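Local atomic coordinates of lectin 2 (Agrocybe aegerita, PDB entry 4TQK), a protein that binds N-acetylglucosamine at several sites round what is probably a beta-propeller and, as a fungal lectin, probably recognises glycans ending in that sugar. Residues Val306-Asn311 with Lys321-Asp326. The protein carries 1 engineered substitution. Sequence-based numbering, arbitrary orientation.
Sequences VYVALN and KLVLKD. With NAG (2-acetamido-2-deoxy-beta-D-glucopyranose), chain G; NAG (2-acetamido-2-deoxy-beta-D-glucopyranose), chain H.
Tyr307 turns its CG anti to the carbonyl carbon (chi1 -80°), which swings the ring across Leu322; there CB of Leu322 lies over one face, 3.9 Å from the ring centroid and offset toward the rim. Leu322 in turn holds CG anti to its own backbone N (chi1 -178°), and its CD1 reaches the same ring near CE2 and CZ. Beyond this CH-pi contact Tyr307 OH shares a hydrogen bond of 2.6 Å with O6 of one N-acetylglucosamine, so Leu322 backs a ring that touches sugar. Val323 spreads its two methyls along the partner strand: CG1 meets Val308 CB at 3.8 Å, while CG2 rests against Val306 CG1. The backbones form an antiparallel hairpin. Val323 N gives a bond of 2.8 Å to Val306 O, and Val308 and Lys321 exchange two N-H...O bonds as a hydrogen-bonded pair. Tyr307 and Leu322 form the intervening non-hydrogen-bonded pair, their CA atoms 4.2 Å apart. Past the strand, Asp326 extends its carboxylate to a second N-acetylglucosamine, taking on OD2 a bond of 2.8 Å from O4; O3 also approaches OD1, so closely that the exact length is doubtful. The hairpin thus contributes to two sugar sites, Tyr307 from strand 306-309 and Asp326 from the loop that follows strand 321-324: Asp271 and Trp278 help complete the Tyr307 site, Trp333 and Glu358 the other. Seven antiparallel sheets, mostly four-stranded, and FG-GAP-like repeats are consistent with a beta-propeller in which this hairpin is the outer half of a blade. Val306 and Val308 pack on Val299 of strand 297-301, the next strand inward, and strand 321-324 forms the outermost edge of the sheet.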
ATOM      1  N   VAL A 306     -27.908  -7.113  -9.201  1.00  7.20           N
ATOM      2  CA  VAL A 306     -27.484  -6.914  -7.821  1.00  7.18           C
ATOM      3  C   VAL A 306     -28.577  -6.326  -6.915  1.00  6.17           C
ATOM      4  O   VAL A 306     -29.035  -5.226  -7.148  1.00  7.31           O
ATOM      5  CB  VAL A 306     -26.250  -6.001  -7.774  1.00  7.20           C
ATOM      6  CG1 VAL A 306     -25.779  -5.821  -6.344  1.00  4.58           C
ATOM      7  CG2 VAL A 306     -25.133  -6.580  -8.641  1.00  7.75           C
ATOM      8  N   TYR A 307     -28.998  -7.081  -5.899  1.00  5.76           N
ATOM      9  CA  TYR A 307     -29.939  -6.589  -4.893  1.00  7.18           C
ATOM     10  C   TYR A 307     -29.178  -6.256  -3.621  1.00  7.80           C
ATOM     11  O   TYR A 307     -28.151  -6.869  -3.304  1.00  5.91           O
ATOM     12  CB  TYR A 307     -31.024  -7.615  -4.552  1.00  5.91           C
ATOM     13  CG  TYR A 307     -32.173  -7.693  -5.532  1.00  7.22           C
ATOM     14  CD1 TYR A 307     -33.334  -6.966  -5.326  1.00  7.57           C
ATOM     15  CD2 TYR A 307     -32.100  -8.510  -6.655  1.00  6.56           C
ATOM     16  CE1 TYR A 307     -34.383  -7.033  -6.223  1.00 10.28           C
ATOM     17  CE2 TYR A 307     -33.146  -8.581  -7.559  1.00  9.26           C
ATOM     18  CZ  TYR A 307     -34.287  -7.848  -7.329  1.00  8.08           C
ATOM     19  OH  TYR A 307     -35.328  -7.916  -8.209  1.00 12.67           O
ATOM     20  N   VAL A 308     -29.713  -5.302  -2.878  1.00  6.85           N
ATOM     21  CA  VAL A 308     -29.034  -4.766  -1.717  1.00  8.08           C
ATOM     22  C   VAL A 308     -30.085  -4.406  -0.684  1.00  9.99           C
ATOM     23  O   VAL A 308     -31.214  -4.072  -1.044  1.00 11.95           O
ATOM     24  CB  VAL A 308     -28.256  -3.500  -2.124  1.00 11.04           C
ATOM     25  CG1 VAL A 308     -28.245  -2.476  -1.011  1.00 15.27           C
ATOM     26  CG2 VAL A 308     -26.846  -3.859  -2.611  1.00  5.78           C
ATOM     27  N   ALA A 309     -29.728  -4.504   0.594  1.00  5.01           N
ATOM     28  CA  ALA A 309     -30.550  -3.954   1.659  1.00  4.63           C
ATOM     29  C   ALA A 309     -29.648  -3.242   2.655  1.00  6.71           C
ATOM     30  O   ALA A 309     -28.695  -3.835   3.180  1.00  2.95           O
ATOM     31  CB  ALA A 309     -31.375  -5.044   2.348  1.00  3.09           C
ATOM     32  N   LEU A 310     -29.959  -1.971   2.915  1.00  7.47           N
ATOM     33  CA  LEU A 310     -29.089  -1.112   3.710  1.00  7.17           C
ATOM     34  C   LEU A 310     -29.375  -1.101   5.219  1.00  6.76           C
ATOM     35  O   LEU A 310     -30.508  -0.962   5.662  1.00  7.21           O
ATOM     36  CB  LEU A 310     -29.096   0.307   3.152  1.00  6.41           C
ATOM     37  CG  LEU A 310     -28.620   0.508   1.711  1.00  4.04           C
ATOM     38  CD1 LEU A 310     -28.644   1.987   1.378  1.00  4.99           C
ATOM     39  CD2 LEU A 310     -27.222  -0.063   1.515  1.00  6.45           C
ATOM     40  N   ASN A 311     -28.305  -1.230   5.986  1.00  3.11           N
ATOM     41  CA  ASN A 311     -28.337  -1.258   7.446  1.00  7.70           C
ATOM     42  C   ASN A 311     -28.550   0.165   7.970  1.00  6.03           C
ATOM     43  O   ASN A 311     -27.908   1.104   7.499  1.00  7.30           O
ATOM     44  CB  ASN A 311     -27.001  -1.843   7.952  1.00  2.61           C
ATOM     45  CG  ASN A 311     -27.036  -2.241   9.422  1.00  5.68           C
ATOM     46  OD1 ASN A 311     -27.567  -1.523  10.267  1.00  4.69           O
ATOM     47  ND2 ASN A 311     -26.465  -3.392   9.727  1.00  5.41           N
ATOM     48  N   LYS A 321     -33.783  -3.769  -2.617  1.00  4.47           N
ATOM     49  CA  LYS A 321     -34.070  -3.206  -3.931  1.00  5.17           C
ATOM     50  C   LYS A 321     -32.947  -3.620  -4.868  1.00  5.95           C
ATOM     51  O   LYS A 321     -31.853  -3.959  -4.410  1.00  5.22           O
ATOM     52  CB  LYS A 321     -34.106  -1.677  -3.849  1.00  6.38           C
ATOM     53  CG  LYS A 321     -32.729  -1.088  -3.604  1.00  6.41           C
ATOM     54  CD  LYS A 321     -32.762   0.374  -3.195  1.00  8.93           C
ATOM     55  CE  LYS A 321     -31.433   0.755  -2.551  1.00  7.62           C
ATOM     56  NZ  LYS A 321     -31.478   2.089  -1.904  1.00 11.94           N
ATOM     57  N   LEU A 322     -33.204  -3.571  -6.172  1.00  5.83           N
ATOM     58  CA  LEU A 322     -32.184  -3.853  -7.179  1.00  3.70           C
ATOM     59  C   LEU A 322     -31.390  -2.589  -7.528  1.00  7.14           C
ATOM     60  O   LEU A 322     -31.984  -1.580  -7.914  1.00  5.13           O
ATOM     61  CB  LEU A 322     -32.842  -4.404  -8.441  1.00  4.42           C
ATOM     62  CG  LEU A 322     -31.910  -4.813  -9.590  1.00  6.96           C
ATOM     63  CD1 LEU A 322     -32.582  -5.828 -10.477  1.00  4.25           C
ATOM     64  CD2 LEU A 322     -31.428  -3.613 -10.402  1.00  6.67           C
ATOM     65  N   VAL A 323     -30.058  -2.645  -7.424  1.00  6.06           N
ATOM     66  CA  VAL A 323     -29.227  -1.460  -7.683  1.00  2.41           C
ATOM     67  C   VAL A 323     -28.389  -1.502  -8.972  1.00  4.31           C
ATOM     68  O   VAL A 323     -27.786  -0.492  -9.370  1.00  2.54           O
ATOM     69  CB  VAL A 323     -28.255  -1.153  -6.521  1.00 14.51           C
ATOM     70  CG1 VAL A 323     -28.955  -1.280  -5.187  1.00 10.59           C
ATOM     71  CG2 VAL A 323     -27.030  -2.076  -6.595  1.00 11.37           C
ATOM     72  N   LEU A 324     -28.337  -2.653  -9.622  1.00  8.04           N
ATOM     73  CA  LEU A 324     -27.525  -2.765 -10.822  1.00 10.44           C
ATOM     74  C   LEU A 324     -27.909  -3.976 -11.682  1.00 13.91           C
ATOM     75  O   LEU A 324     -27.928  -5.121 -11.217  1.00 13.71           O
ATOM     76  CB  LEU A 324     -26.034  -2.767 -10.456  1.00  8.07           C
ATOM     77  CG  LEU A 324     -25.023  -2.948 -11.589  1.00  8.68           C
ATOM     78  CD1 LEU A 324     -24.988  -1.740 -12.528  1.00  4.83           C
ATOM     79  CD2 LEU A 324     -23.659  -3.198 -11.000  1.00  5.89           C
ATOM     80  N   LYS A 325     -28.225  -3.696 -12.942  1.00 17.85           N
ATOM     81  CA  LYS A 325     -28.625  -4.721 -13.893  1.00 17.84           C
ATOM     82  C   LYS A 325     -27.429  -5.408 -14.525  1.00 18.43           C
ATOM     83  O   LYS A 325     -27.214  -5.296 -15.729  1.00 21.34           O
ATOM     84  CB  LYS A 325     -29.490  -4.102 -14.990  1.00 17.78           C
ATOM     85  CG  LYS A 325     -30.910  -3.843 -14.549  1.00 18.57           C
ATOM     86  CD  LYS A 325     -31.524  -5.150 -14.076  1.00 24.66           C
ATOM     87  CE  LYS A 325     -31.456  -6.240 -15.158  1.00 16.81           C
ATOM     88  NZ  LYS A 325     -32.700  -6.295 -15.962  1.00 14.86           N
ATOM     89  N   ASP A 326     -26.645  -6.104 -13.711  1.00 13.30           N
ATOM     90  CA  ASP A 326     -25.502  -6.861 -14.214  1.00 12.78           C
ATOM     91  C   ASP A 326     -25.010  -7.773 -13.102  1.00 11.63           C
ATOM     92  O   ASP A 326     -25.522  -7.730 -11.987  1.00 11.63           O
ATOM     93  CB  ASP A 326     -24.370  -5.923 -14.670  1.00 12.83           C
ATOM     94  CG  ASP A 326     -23.531  -6.514 -15.806  1.00 17.99           C
ATOM     95  OD1 ASP A 326     -23.524  -7.751 -15.956  1.00 14.71           O
ATOM     96  OD2 ASP A 326     -22.882  -5.742 -16.556  1.00 10.60           O
TER
HETATM   97  C1  NAG G 505     -36.892 -12.113  -7.297  1.00 10.99           C
HETATM   98  C2  NAG G 505     -35.591 -11.916  -6.534  1.00 10.11           C
HETATM   99  C3  NAG G 505     -36.047 -11.399  -5.181  1.00  9.02           C
HETATM  100  C4  NAG G 505     -36.812 -10.095  -5.387  1.00  8.33           C
HETATM  101  C5  NAG G 505     -37.931 -10.254  -6.416  1.00 10.20           C
HETATM  102  C6  NAG G 505     -38.627  -8.934  -6.733  1.00 10.57           C
HETATM  103  C7  NAG G 505     -33.708 -13.414  -7.128  1.00 10.24           C
HETATM  104  C8  NAG G 505     -33.014 -14.707  -6.803  1.00  9.72           C
HETATM  105  N2  NAG G 505     -34.823 -13.147  -6.434  1.00 13.98           N
HETATM  106  O1  NAG G 505     -36.686 -12.863  -8.461  1.00 25.94           O
HETATM  107  O3  NAG G 505     -34.961 -11.211  -4.306  1.00 10.43           O
HETATM  108  O4  NAG G 505     -37.367  -9.710  -4.166  1.00  9.31           O
HETATM  109  O5  NAG G 505     -37.413 -10.836  -7.593  1.00  9.36           O
HETATM  110  O6  NAG G 505     -37.706  -8.008  -7.266  1.00 16.00           O
HETATM  111  O7  NAG G 505     -33.232 -12.676  -7.990  1.00  8.88           O
HETATM  112  C1  NAG H 506     -20.958 -10.193 -20.636  1.00 19.85           C
HETATM  113  C2  NAG H 506     -20.768 -10.099 -19.138  1.00 15.38           C
HETATM  114  C3  NAG H 506     -21.773  -9.060 -18.651  1.00 19.90           C
HETATM  115  C4  NAG H 506     -21.458  -7.733 -19.338  1.00 18.04           C
HETATM  116  C5  NAG H 506     -21.334  -7.879 -20.852  1.00 22.45           C
HETATM  117  C6  NAG H 506     -20.775  -6.592 -21.464  1.00 19.74           C
HETATM  118  C7  NAG H 506     -19.940 -12.178 -18.095  1.00 16.12           C
HETATM  119  C8  NAG H 506     -20.352 -13.520 -17.560  1.00 12.60           C
HETATM  120  N2  NAG H 506     -20.940 -11.392 -18.499  1.00 15.16           N
HETATM  121  O1  NAG H 506     -20.225 -11.290 -21.133  1.00 43.32           O
HETATM  122  O3  NAG H 506     -21.737  -8.929 -17.245  1.00 16.12           O
HETATM  123  O4  NAG H 506     -22.471  -6.789 -19.099  1.00 19.37           O
HETATM  124  O5  NAG H 506     -20.511  -8.974 -21.206  1.00 20.67           O
HETATM  125  O6  NAG H 506     -19.447  -6.391 -21.036  1.00 22.30           O
HETATM  126  O7  NAG H 506     -18.746 -11.868 -18.137  1.00 13.88           O